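Long-range contacts in cytochrome c, putative (Shewanella oneidensis, PDB 1SP3), which carries eight c-type hemes and acts as a respiratory tetrathionate reductase, its hemes probably passing electrons during oxidoreduction: residues A[134-139]-A[179-184]; A[191-196]-A[204-209]; A[195-200]-A[293-298]. All coordinates share one frame; numbering follows the deposited sequence.

Contact 1: A[134-139]-A[179-184]; sequences PVRDNC and FQCQNC. With HEC (heme c), chain G.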
loop_
_atom_site.group_PDB
_atom_site.type_symbol
_atom_site.label_atom_id
_atom_site.label_comp_id
_atom_site.label_asym_id
_atom_site.label_seq_id
_atom_site.Cartn_x
_atom_site.Cartn_y
_atom_site.Cartn_z
ATOM N N PRO A 134 15.303 -1.411 13.841
ATOM C CA PRO A 134 14.049 -2.040 13.352
ATOM C C PRO A 134 14.346 -3.436 12.764
ATOM O O PRO A 134 15.406 -3.622 12.066
ATOM C CB PRO A 134 13.604 -1.135 12.167
ATOM C CG PRO A 134 14.302 0.370 12.551
ATOM C CD PRO A 134 15.624 -0.127 13.179
ATOM N N VAL A 135 13.407 -4.361 12.961
ATOM C CA VAL A 135 13.372 -5.642 12.216
ATOM C C VAL A 135 12.110 -5.736 11.397
ATOM O O VAL A 135 11.242 -4.826 11.473
ATOM C CB VAL A 135 13.459 -6.817 13.177
ATOM C CG1 VAL A 135 14.764 -6.720 13.919
ATOM C CG2 VAL A 135 12.194 -6.923 14.141
ATOM N N ARG A 136 11.957 -6.795 10.598
ATOM C CA ARG A 136 10.734 -6.877 9.769
ATOM C C ARG A 136 9.448 -6.579 10.531
ATOM O O ARG A 136 8.523 -5.852 10.038
ATOM C CB ARG A 136 10.657 -8.206 9.048
ATOM C CG ARG A 136 11.819 -8.437 8.047
ATOM C CD ARG A 136 11.747 -9.841 7.408
ATOM N NE ARG A 136 11.741 -10.921 8.414
ATOM C CZ ARG A 136 12.835 -11.551 8.901
ATOM N NH1 ARG A 136 14.046 -11.194 8.468
ATOM N NH2 ARG A 136 12.712 -12.522 9.858
ATOM N N ASP A 137 9.378 -7.066 11.762
ATOM C CA ASP A 137 8.120 -6.910 12.519
ATOM C C ASP A 137 7.808 -5.448 12.881
ATOM O O ASP A 137 6.655 -5.091 13.138
ATOM C CB ASP A 137 8.093 -7.831 13.750
ATOM C CG ASP A 137 6.684 -8.392 14.036
ATOM O OD1 ASP A 137 5.913 -8.699 13.073
ATOM O OD2 ASP A 137 6.216 -8.531 15.202
ATOM N N ASN A 138 8.819 -4.576 12.933
ATOM C CA ASN A 138 8.514 -3.187 13.206
ATOM C C ASN A 138 7.832 -2.563 11.970
ATOM O O ASN A 138 6.797 -1.928 12.102
ATOM C CB ASN A 138 9.754 -2.405 13.601
ATOM C CG ASN A 138 10.396 -2.922 14.869
ATOM O OD1 ASN A 138 11.429 -3.643 14.824
ATOM N ND2 ASN A 138 9.832 -2.520 16.023
ATOM N N CYS A 139 8.417 -2.733 10.778
ATOM C CA CYS A 139 7.832 -2.176 9.558
ATOM C C CYS A 139 6.448 -2.740 9.424
ATOM O O CYS A 139 5.568 -2.019 9.108
ATOM C CB CYS A 139 8.669 -2.509 8.299
ATOM S SG CYS A 139 10.381 -2.055 8.618
ATOM N N PHE A 179 16.890 -11.401 5.419
ATOM C CA PHE A 179 17.033 -9.945 5.269
ATOM C C PHE A 179 16.025 -9.212 6.155
ATOM O O PHE A 179 14.875 -9.649 6.254
ATOM C CB PHE A 179 16.736 -9.496 3.853
ATOM C CG PHE A 179 17.831 -9.722 2.872
ATOM C CD1 PHE A 179 19.010 -10.402 3.218
ATOM C CD2 PHE A 179 17.659 -9.285 1.560
ATOM C CE1 PHE A 179 19.984 -10.621 2.277
ATOM C CE2 PHE A 179 18.607 -9.509 0.629
ATOM C CZ PHE A 179 19.805 -10.159 1.004
ATOM N N GLN A 180 16.436 -8.104 6.759
ATOM C CA GLN A 180 15.448 -7.139 7.304
ATOM C C GLN A 180 15.039 -6.240 6.167
ATOM O O GLN A 180 15.793 -6.200 5.187
ATOM C CB GLN A 180 16.098 -6.259 8.406
ATOM C CG GLN A 180 16.751 -7.152 9.551
ATOM C CD GLN A 180 15.776 -8.186 10.116
ATOM O OE1 GLN A 180 14.531 -7.970 10.165
ATOM N NE2 GLN A 180 16.317 -9.283 10.579
ATOM N N CYS A 181 13.955 -5.439 6.302
ATOM C CA CYS A 181 13.465 -4.661 5.200
ATOM C C CYS A 181 14.488 -3.671 4.699
ATOM O O CYS A 181 14.626 -3.526 3.474
ATOM C CB CYS A 181 12.222 -3.876 5.602
ATOM S SG CYS A 181 10.927 -4.816 6.402
ATOM N N GLN A 182 15.195 -3.002 5.651
ATOM C CA GLN A 182 16.227 -2.030 5.301
ATOM C C GLN A 182 17.469 -2.653 4.690
ATOM O O GLN A 182 18.287 -1.913 4.213
ATOM C CB GLN A 182 16.658 -1.124 6.479
ATOM C CG GLN A 182 17.393 -1.912 7.602
ATOM C CD GLN A 182 16.480 -2.466 8.700
ATOM O OE1 GLN A 182 15.337 -2.922 8.446
ATOM N NE2 GLN A 182 16.954 -2.393 9.931
ATOM N N ASN A 183 17.652 -3.971 4.718
ATOM C CA ASN A 183 18.751 -4.548 3.928
ATOM C C ASN A 183 18.538 -4.194 2.429
ATOM O O ASN A 183 19.500 -3.982 1.680
ATOM C CB ASN A 183 18.706 -6.033 4.072
ATOM C CG ASN A 183 19.571 -6.545 5.169
ATOM O OD1 ASN A 183 20.768 -6.760 4.919
ATOM N ND2 ASN A 183 19.000 -6.824 6.374
ATOM N N CYS A 184 17.280 -4.123 1.977
ATOM C CA CYS A 184 17.083 -3.570 0.641
ATOM C C CYS A 184 16.697 -2.070 0.638
ATOM O O CYS A 184 17.108 -1.302 -0.233
ATOM C CB CYS A 184 16.032 -4.308 -0.125
ATOM S SG CYS A 184 16.261 -6.070 -0.417
HETATM FE FE HEC G . 10.202 -3.633 -0.217
HETATM C CHA HEC G . 8.821 -1.756 -2.729
HETATM C CHB HEC G . 8.003 -2.336 1.959
HETATM C CHC HEC G . 11.423 -5.789 2.250
HETATM C CHD HEC G . 12.555 -4.819 -2.356
HETATM N NA HEC G . 8.620 -2.315 -0.335
HETATM C C1A HEC G . 8.269 -1.624 -1.464
HETATM C C2A HEC G . 7.200 -0.748 -1.132
HETATM C C3A HEC G . 6.953 -0.912 0.163
HETATM C C4A HEC G . 7.849 -1.933 0.672
HETATM C CMA HEC G . 5.870 -0.190 0.985
HETATM C CAA HEC G . 6.478 0.164 -2.146
HETATM C CBA HEC G . 5.387 -0.753 -2.780
HETATM C CGA HEC G . 4.516 0.174 -3.622
HETATM O O1A HEC G . 3.780 1.005 -2.990
HETATM O O2A HEC G . 4.554 0.117 -4.906
HETATM N NB HEC G . 9.850 -3.981 1.687
HETATM C C1B HEC G . 8.873 -3.300 2.418
HETATM C C2B HEC G . 8.815 -3.855 3.745
HETATM C C3B HEC G . 9.744 -4.828 3.812
HETATM C C4B HEC G . 10.418 -4.908 2.551
HETATM C CMB HEC G . 7.840 -3.383 4.870
HETATM C CAB HEC G . 10.040 -5.762 5.041
HETATM C CBB HEC G . 9.015 -6.563 5.514
HETATM N NC HEC G . 11.697 -5.053 -0.061
HETATM C C1C HEC G . 12.054 -5.752 1.060
HETATM C C2C HEC G . 13.201 -6.510 0.754
HETATM C C3C HEC G . 13.507 -6.243 -0.540
HETATM C C4C HEC G . 12.570 -5.312 -1.046
HETATM C CMC HEC G . 13.878 -7.428 1.841
HETATM C CAC HEC G . 14.735 -6.759 -1.391
HETATM C CBC HEC G . 15.076 -8.104 -1.358
HETATM N ND HEC G . 10.638 -3.344 -2.190
HETATM C C1D HEC G . 11.649 -3.945 -2.928
HETATM C C2D HEC G . 11.625 -3.539 -4.318
HETATM C C3D HEC G . 10.543 -2.569 -4.405
HETATM C C4D HEC G . 9.926 -2.541 -3.066
HETATM C CMD HEC G . 12.573 -3.958 -5.540
HETATM C CAD HEC G . 10.098 -1.777 -5.687
HETATM C CBD HEC G . 10.542 -0.338 -5.365
HETATM C CGD HEC G . 11.972 -0.019 -5.751
HETATM O O1D HEC G . 12.376 1.130 -5.547
HETATM O O2D HEC G . 12.690 -0.877 -6.364
#
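Three hydrogen bonds tie residues 134-136 to Phe179, Gln180 and Gln182, and each pairs a side chain on one segment with backbone on the other. In Gln180 a bend at chi2 (-52°) turns CD back, and OE1 on it lies 2.9 Å from Arg136 N; the donor nitrogen sits almost in line with the C=O, though the N-H is bent (146°). That N-H belongs to the first turn of helix 136-143, where backbone donors lack helical acceptors, a need the glutamine meets. Two residues on, Gln182 NE2 lies 2.9 Å from Pro134 O in an almost straight bond, and also donates to O1D of another heme. Arg136 returns the grip: its NH1 donates to Phe179 O at 2.8 Å, the oxygen lying at the guanidinium edge while the donor stands above the carbonyl plane. NE bonds weakly to Met161 O and NH2 bonds to Ala162 O, so three backbone carbonyls, one of them weakly, limit the group's rotation. Gln180 OE1 lies over one guanidinium face, and the amide and guanidinium planes are nearly parallel, 19° apart.

The apolar part is a meeting of sulfurs. Cys139 SG packs 3.6 Å from Cys181 SG, and Cys139 CB touches heme methyl CMB at the same distance. Neither sulfur forms a disulfide, for both are spent on heme: Cys181 and Cys184 are joined to CAB and CAC of this heme, Cys139 to a neighbouring one. The arrangement is that of two CXXCH heme-attachment motifs, beginning at Cys139 and Cys181, packed first cysteine to first cysteine in a multiheme cytochrome c.

Contact 2: A[191-196]-A[204-209]; sequences QISGNA and IDHIGC. With HEC (heme c), chain G.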
loop_
_atom_site.group_PDB
_atom_site.type_symbol
_atom_site.label_atom_id
_atom_site.label_comp_id
_atom_site.label_asym_id
_atom_site.label_seq_id
_atom_site.Cartn_x
_atom_site.Cartn_y
_atom_site.Cartn_z
ATOM N N GLN A 191 15.497 8.793 5.698
ATOM C CA GLN A 191 14.861 8.570 4.353
ATOM C C GLN A 191 15.019 7.100 3.924
ATOM O O GLN A 191 16.093 6.621 3.598
ATOM C CB GLN A 191 15.310 9.539 3.273
ATOM C CG GLN A 191 14.408 9.364 1.951
ATOM C CD GLN A 191 12.852 9.520 2.099
ATOM O OE1 GLN A 191 12.350 10.659 2.055
ATOM N NE2 GLN A 191 12.081 8.368 2.228
ATOM N N ILE A 192 13.934 6.384 4.019
ATOM C CA ILE A 192 13.871 4.994 3.679
ATOM C C ILE A 192 13.691 4.922 2.193
ATOM O O ILE A 192 12.722 5.438 1.638
ATOM C CB ILE A 192 12.691 4.374 4.419
ATOM C CG1 ILE A 192 12.906 4.414 5.926
ATOM C CG2 ILE A 192 12.440 2.885 4.006
ATOM C CD1 ILE A 192 11.675 4.060 6.683
ATOM N N SER A 193 14.635 4.277 1.520
ATOM C CA SER A 193 14.609 4.307 0.096
ATOM C C SER A 193 13.579 3.311 -0.465
ATOM O O SER A 193 12.916 2.594 0.270
ATOM C CB SER A 193 16.035 4.127 -0.446
ATOM O OG SER A 193 16.350 2.773 -0.307
ATOM N N GLY A 194 13.339 3.357 -1.748
ATOM C CA GLY A 194 12.215 2.621 -2.350
ATOM C C GLY A 194 11.084 3.421 -3.022
ATOM O O GLY A 194 10.345 4.220 -2.385
ATOM N N ASN A 195 10.900 3.176 -4.302
ATOM C CA ASN A 195 9.855 3.897 -5.069
ATOM C C ASN A 195 8.499 3.246 -4.884
ATOM O O ASN A 195 8.346 2.014 -5.191
ATOM C CB ASN A 195 10.131 3.811 -6.590
ATOM C CG ASN A 195 11.397 4.595 -7.038
ATOM O OD1 ASN A 195 11.970 5.363 -6.268
ATOM N ND2 ASN A 195 11.823 4.388 -8.306
ATOM N N ALA A 196 7.499 4.035 -4.448
ATOM C CA ALA A 196 6.101 3.595 -4.591
ATOM C C ALA A 196 5.771 3.626 -6.088
ATOM O O ALA A 196 6.392 4.385 -6.843
ATOM C CB ALA A 196 5.187 4.572 -3.880
ATOM N N ILE A 204 13.179 3.266 -12.667
ATOM C CA ILE A 204 11.829 2.689 -12.355
ATOM C C ILE A 204 11.847 2.113 -10.935
ATOM O O ILE A 204 10.899 2.293 -10.134
ATOM C CB ILE A 204 11.334 1.547 -13.375
ATOM C CG1 ILE A 204 11.162 2.036 -14.846
ATOM C CG2 ILE A 204 10.043 0.901 -12.844
ATOM C CD1 ILE A 204 10.559 0.948 -15.826
ATOM N N ASP A 205 12.948 1.422 -10.642
ATOM C CA ASP A 205 13.188 0.854 -9.328
ATOM C C ASP A 205 14.469 1.442 -8.799
ATOM O O ASP A 205 15.525 1.130 -9.331
ATOM C CB ASP A 205 13.311 -0.668 -9.435
ATOM C CG ASP A 205 11.970 -1.364 -9.765
ATOM O OD1 ASP A 205 10.923 -0.708 -9.641
ATOM O OD2 ASP A 205 11.865 -2.545 -10.173
ATOM N N HIS A 206 14.377 2.293 -7.769
ATOM C CA HIS A 206 15.540 2.647 -6.964
ATOM C C HIS A 206 16.289 1.460 -6.312
ATOM O O HIS A 206 17.506 1.376 -6.433
ATOM C CB HIS A 206 15.225 3.665 -5.875
ATOM C CG HIS A 206 16.446 4.078 -5.105
ATOM N ND1 HIS A 206 17.299 5.071 -5.543
ATOM C CD2 HIS A 206 17.014 3.568 -3.982
ATOM C CE1 HIS A 206 18.314 5.186 -4.698
ATOM N NE2 HIS A 206 18.161 4.293 -3.737
ATOM N N ILE A 207 15.606 0.586 -5.583
ATOM C CA ILE A 207 16.187 -0.696 -5.224
ATOM C C ILE A 207 15.681 -1.477 -6.367
ATOM O O ILE A 207 14.555 -1.298 -6.710
ATOM C CB ILE A 207 15.446 -1.355 -4.052
ATOM C CG1 ILE A 207 15.186 -0.369 -2.915
ATOM C CG2 ILE A 207 16.065 -2.809 -3.664
ATOM C CD1 ILE A 207 14.060 -0.823 -2.067
ATOM N N GLY A 208 16.342 -2.406 -6.969
ATOM C CA GLY A 208 15.390 -3.146 -7.831
ATOM C C GLY A 208 15.956 -4.511 -7.587
ATOM O O GLY A 208 16.085 -4.911 -6.460
ATOM N N CYS A 209 16.447 -5.151 -8.603
ATOM C CA CYS A 209 17.029 -6.474 -8.398
ATOM C C CYS A 209 18.472 -6.449 -8.871
ATOM O O CYS A 209 19.174 -7.419 -8.711
ATOM C CB CYS A 209 16.230 -7.520 -9.200
ATOM S SG CYS A 209 14.499 -7.438 -8.775
HETATM FE FE HEC G . 10.202 -3.633 -0.217
HETATM C CHA HEC G . 8.821 -1.756 -2.729
HETATM C CHB HEC G . 8.003 -2.336 1.959
HETATM C CHC HEC G . 11.423 -5.789 2.250
HETATM C CHD HEC G . 12.555 -4.819 -2.356
HETATM N NA HEC G . 8.620 -2.315 -0.335
HETATM C C1A HEC G . 8.269 -1.624 -1.464
HETATM C C2A HEC G . 7.200 -0.748 -1.132
HETATM C C3A HEC G . 6.953 -0.912 0.163
HETATM C C4A HEC G . 7.849 -1.933 0.672
HETATM C CMA HEC G . 5.870 -0.190 0.985
HETATM C CAA HEC G . 6.478 0.164 -2.146
HETATM C CBA HEC G . 5.387 -0.753 -2.780
HETATM C CGA HEC G . 4.516 0.174 -3.622
HETATM O O1A HEC G . 3.780 1.005 -2.990
HETATM O O2A HEC G . 4.554 0.117 -4.906
HETATM N NB HEC G . 9.850 -3.981 1.687
HETATM C C1B HEC G . 8.873 -3.300 2.418
HETATM C C2B HEC G . 8.815 -3.855 3.745
HETATM C C3B HEC G . 9.744 -4.828 3.812
HETATM C C4B HEC G . 10.418 -4.908 2.551
HETATM C CMB HEC G . 7.840 -3.383 4.870
HETATM C CAB HEC G . 10.040 -5.762 5.041
HETATM C CBB HEC G . 9.015 -6.563 5.514
HETATM N NC HEC G . 11.697 -5.053 -0.061
HETATM C C1C HEC G . 12.054 -5.752 1.060
HETATM C C2C HEC G . 13.201 -6.510 0.754
HETATM C C3C HEC G . 13.507 -6.243 -0.540
HETATM C C4C HEC G . 12.570 -5.312 -1.046
HETATM C CMC HEC G . 13.878 -7.428 1.841
HETATM C CAC HEC G . 14.735 -6.759 -1.391
HETATM C CBC HEC G . 15.076 -8.104 -1.358
HETATM N ND HEC G . 10.638 -3.344 -2.190
HETATM C C1D HEC G . 11.649 -3.945 -2.928
HETATM C C2D HEC G . 11.625 -3.539 -4.318
HETATM C C3D HEC G . 10.543 -2.569 -4.405
HETATM C C4D HEC G . 9.926 -2.541 -3.066
HETATM C CMD HEC G . 12.573 -3.958 -5.540
HETATM C CAD HEC G . 10.098 -1.777 -5.687
HETATM C CBD HEC G . 10.542 -0.338 -5.365
HETATM C CGD HEC G . 11.972 -0.019 -5.751
HETATM O O1D HEC G . 12.376 1.130 -5.547
HETATM O O2D HEC G . 12.690 -0.877 -6.364
#
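Gly194 and His206 mark the closest backbone approach, their CA atoms 5.7 Å apart, where residues 193-195 and 204-207 run in nearly opposing directions, 152° apart. Neither part is regular strand here; the chains converge on a heme propionate. Its O1D takes Asn195 N from one segment at 2.8 Å and Ile207 N from the other, at a longer 3.3 Å, so a single oxygen joins both. The modelled approach of Ile207 O to O2D is too short to be trusted.

Among the side chains, Asn195 carries the one direct hydrogen bond. With CG beside the backbone N (chi1 -68°), the amide is swung across the gap, and ND2 donates to Ile204 O at 2.9 Å. The bond is fairly straight, yet the donor sits well above the carbonyl plane, 71° out of it. A weak second bond goes to Gly203 O. On the other branch, OD1 rests 3.7 Å from His206 CB, the two side chains crossing at about a right angle. An alanine here would probably leave Ile204 O and Gly203 O without this donor and open a gap beside His206 CB.

His206 CG is anti to the backbone N, and the ring's CD2 comes obliquely to 3.7 Å from Ser193 CB. The serine hydroxyl itself bonds to Thr186 O. Ile207 puts CD1 3.9 Å from Gly194 CA, so this methyl lies between the glycine and the porphyrin, touching both. Asp205 turns instead to Arg397 in a salt bridge. Ser193 O, finally, accepts from ND1 of His185, the axial ligand, so this loop holds a propionate of the c-type heme and also positions its axial histidine, as a second-shell residue does.

Contact 3: A[195-200]-A[293-298]; sequences NAMGVS and GTANAY. With HEC (heme c), chain G.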
loop_
_atom_site.group_PDB
_atom_site.type_symbol
_atom_site.label_atom_id
_atom_site.label_comp_id
_atom_site.label_asym_id
_atom_site.label_seq_id
_atom_site.Cartn_x
_atom_site.Cartn_y
_atom_site.Cartn_z
ATOM N N ASN A 195 10.900 3.176 -4.302
ATOM C CA ASN A 195 9.855 3.897 -5.069
ATOM C C ASN A 195 8.499 3.246 -4.884
ATOM O O ASN A 195 8.346 2.014 -5.191
ATOM C CB ASN A 195 10.131 3.811 -6.590
ATOM C CG ASN A 195 11.397 4.595 -7.038
ATOM O OD1 ASN A 195 11.970 5.363 -6.268
ATOM N ND2 ASN A 195 11.823 4.388 -8.306
ATOM N N ALA A 196 7.499 4.035 -4.448
ATOM C CA ALA A 196 6.101 3.595 -4.591
ATOM C C ALA A 196 5.771 3.626 -6.088
ATOM O O ALA A 196 6.392 4.385 -6.843
ATOM C CB ALA A 196 5.187 4.572 -3.880
ATOM N N MET A 197 4.748 2.905 -6.513
ATOM C CA MET A 197 4.300 2.969 -7.913
ATOM C C MET A 197 4.079 4.418 -8.364
ATOM O O MET A 197 3.483 5.194 -7.632
ATOM C CB MET A 197 2.970 2.272 -8.079
ATOM C CG MET A 197 2.631 2.001 -9.535
ATOM S SD MET A 197 1.055 1.123 -9.705
ATOM C CE MET A 197 0.640 0.938 -8.175
ATOM N N GLY A 198 4.575 4.736 -9.563
ATOM C CA GLY A 198 4.375 6.015 -10.192
ATOM C C GLY A 198 5.326 7.105 -9.719
ATOM O O GLY A 198 5.230 8.230 -10.201
ATOM N N VAL A 199 6.236 6.777 -8.807
ATOM C CA VAL A 199 7.358 7.660 -8.472
ATOM C C VAL A 199 8.704 7.200 -9.133
ATOM O O VAL A 199 8.947 5.983 -9.258
ATOM C CB VAL A 199 7.524 7.671 -6.972
ATOM C CG1 VAL A 199 8.883 8.305 -6.587
ATOM C CG2 VAL A 199 6.259 8.294 -6.304
ATOM N N SER A 200 9.550 8.153 -9.565
ATOM C CA SER A 200 10.771 7.863 -10.391
ATOM C C SER A 200 12.091 8.424 -9.756
ATOM O O SER A 200 12.131 8.413 -8.510
ATOM C CB SER A 200 10.544 8.211 -11.874
ATOM O OG SER A 200 10.246 7.042 -12.670
ATOM N N GLY A 293 7.410 3.263 -15.042
ATOM C CA GLY A 293 7.796 4.146 -13.949
ATOM C C GLY A 293 6.711 5.210 -13.660
ATOM O O GLY A 293 6.715 5.844 -12.621
ATOM N N THR A 294 5.765 5.413 -14.569
ATOM C CA THR A 294 4.708 6.352 -14.242
ATOM C C THR A 294 3.367 5.634 -14.145
ATOM O O THR A 294 3.166 4.538 -14.721
ATOM C CB THR A 294 4.629 7.573 -15.262
ATOM O OG1 THR A 294 4.524 7.034 -16.557
ATOM C CG2 THR A 294 5.957 8.254 -15.404
ATOM N N ALA A 295 2.445 6.267 -13.417
ATOM C CA ALA A 295 1.173 5.684 -13.172
ATOM C C ALA A 295 0.116 6.818 -13.298
ATOM O O ALA A 295 0.369 8.021 -13.013
ATOM C CB ALA A 295 1.164 5.083 -11.766
ATOM N N ASN A 296 -1.058 6.440 -13.729
ATOM C CA ASN A 296 -2.155 7.362 -13.622
ATOM C C ASN A 296 -2.862 7.215 -12.276
ATOM O O ASN A 296 -2.859 6.133 -11.684
ATOM C CB ASN A 296 -3.138 7.212 -14.808
ATOM C CG ASN A 296 -3.750 8.577 -15.205
ATOM O OD1 ASN A 296 -3.588 9.580 -14.463
ATOM N ND2 ASN A 296 -4.405 8.630 -16.345
ATOM N N ALA A 297 -3.455 8.307 -11.790
ATOM C CA ALA A 297 -4.257 8.243 -10.581
ATOM C C ALA A 297 -5.535 9.091 -10.641
ATOM O O ALA A 297 -5.528 10.185 -11.141
ATOM C CB ALA A 297 -3.419 8.616 -9.327
ATOM N N TYR A 298 -6.610 8.566 -10.056
ATOM C CA TYR A 298 -7.817 9.311 -9.811
ATOM C C TYR A 298 -7.580 10.240 -8.619
ATOM O O TYR A 298 -7.106 9.797 -7.564
ATOM C CB TYR A 298 -9.000 8.353 -9.532
ATOM C CG TYR A 298 -10.274 9.179 -9.248
ATOM C CD1 TYR A 298 -11.101 9.610 -10.310
ATOM C CD2 TYR A 298 -10.586 9.603 -7.959
ATOM C CE1 TYR A 298 -12.244 10.415 -10.078
ATOM C CE2 TYR A 298 -11.774 10.407 -7.703
ATOM C CZ TYR A 298 -12.575 10.812 -8.795
ATOM O OH TYR A 298 -13.717 11.600 -8.599
HETATM FE FE HEC G . 10.202 -3.633 -0.217
HETATM C CHA HEC G . 8.821 -1.756 -2.729
HETATM C CHB HEC G . 8.003 -2.336 1.959
HETATM C CHC HEC G . 11.423 -5.789 2.250
HETATM C CHD HEC G . 12.555 -4.819 -2.356
HETATM N NA HEC G . 8.620 -2.315 -0.335
HETATM C C1A HEC G . 8.269 -1.624 -1.464
HETATM C C2A HEC G . 7.200 -0.748 -1.132
HETATM C C3A HEC G . 6.953 -0.912 0.163
HETATM C C4A HEC G . 7.849 -1.933 0.672
HETATM C CMA HEC G . 5.870 -0.190 0.985
HETATM C CAA HEC G . 6.478 0.164 -2.146
HETATM C CBA HEC G . 5.387 -0.753 -2.780
HETATM C CGA HEC G . 4.516 0.174 -3.622
HETATM O O1A HEC G . 3.780 1.005 -2.990
HETATM O O2A HEC G . 4.554 0.117 -4.906
HETATM N NB HEC G . 9.850 -3.981 1.687
HETATM C C1B HEC G . 8.873 -3.300 2.418
HETATM C C2B HEC G . 8.815 -3.855 3.745
HETATM C C3B HEC G . 9.744 -4.828 3.812
HETATM C C4B HEC G . 10.418 -4.908 2.551
HETATM C CMB HEC G . 7.840 -3.383 4.870
HETATM C CAB HEC G . 10.040 -5.762 5.041
HETATM C CBB HEC G . 9.015 -6.563 5.514
HETATM N NC HEC G . 11.697 -5.053 -0.061
HETATM C C1C HEC G . 12.054 -5.752 1.060
HETATM C C2C HEC G . 13.201 -6.510 0.754
HETATM C C3C HEC G . 13.507 -6.243 -0.540
HETATM C C4C HEC G . 12.570 -5.312 -1.046
HETATM C CMC HEC G . 13.878 -7.428 1.841
HETATM C CAC HEC G . 14.735 -6.759 -1.391
HETATM C CBC HEC G . 15.076 -8.104 -1.358
HETATM N ND HEC G . 10.638 -3.344 -2.190
HETATM C C1D HEC G . 11.649 -3.945 -2.928
HETATM C C2D HEC G . 11.625 -3.539 -4.318
HETATM C C3D HEC G . 10.543 -2.569 -4.405
HETATM C C4D HEC G . 9.926 -2.541 -3.066
HETATM C CMD HEC G . 12.573 -3.958 -5.540
HETATM C CAD HEC G . 10.098 -1.777 -5.687
HETATM C CBD HEC G . 10.542 -0.338 -5.365
HETATM C CGD HEC G . 11.972 -0.019 -5.751
HETATM O O1D HEC G . 12.376 1.130 -5.547
HETATM O O2D HEC G . 12.690 -0.877 -6.364
HETATM O O HOH W 1 3.353 8.606 -11.879
#
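Gly198 and Thr294 bring the backbones together, CA to CA at 4.1 Å, where a type II beta turn from Ala196 to Val199 meets residues 293-295. The turn is closed by Val199 N to Ala196 O at 3.1 Å, and Gly198 takes its third position with the positive phi (82°) that glycine accepts readily. Its bare CA lies 3.4 Å from Gly293 O in a CA-H...O contact. Facing it, the methyl of Ala295 points at the turn and comes to 3.7 Å from Gly198 CA. A side chain at Gly198 would run into that methyl, so both the turn geometry and the neighbour call for glycine.

Met197 completes the apolar patch. Its CG, anti to the backbone N (chi1 -166°), touches Ala295 CB at 4.1 Å. One water lies between the segments and accepts from Ala295 N at 2.9 Å; its modelled approach to Gly198 O is too short to be relied on. Gly198 N is bonded to the hydroxyl of Tyr291. On the far side of the turn Met197 N donates to heme oxygen O2A at 3.2 Å, a different propionate from the one bound by Asn195 N.

Gln45 of strand 44-47 also touches Ala295, and strand 295-297 pairs antiparallel with 310-315 in the large mixed sheet. The arrangement is a glycine-bearing type II turn, anchored to a heme propionate and seated against a strand of the large mixed sheet.

Overall arrangement
The three contacts are strung around one heme, which each touches. Contact 1 comes first along the chain and closes before contact 2 opens; contacts 2 and 3 overlap at residues 195-196, sharing Asn195 and Ala196. Centres of contacts 1 and 2 lie 14 Å apart, those of 2 and 3 12 Å, and those of 1 and 3 24 Å, with no touch between the outer two. Cys184 O packs on Ile207 CG1 where contacts 1 and 2 meet. The heme's cysteine attachment thus belongs to contact 1, with helices 136-143 and 181-184, while its propionates face contacts 2 and 3, the last leading into the mixed sheet.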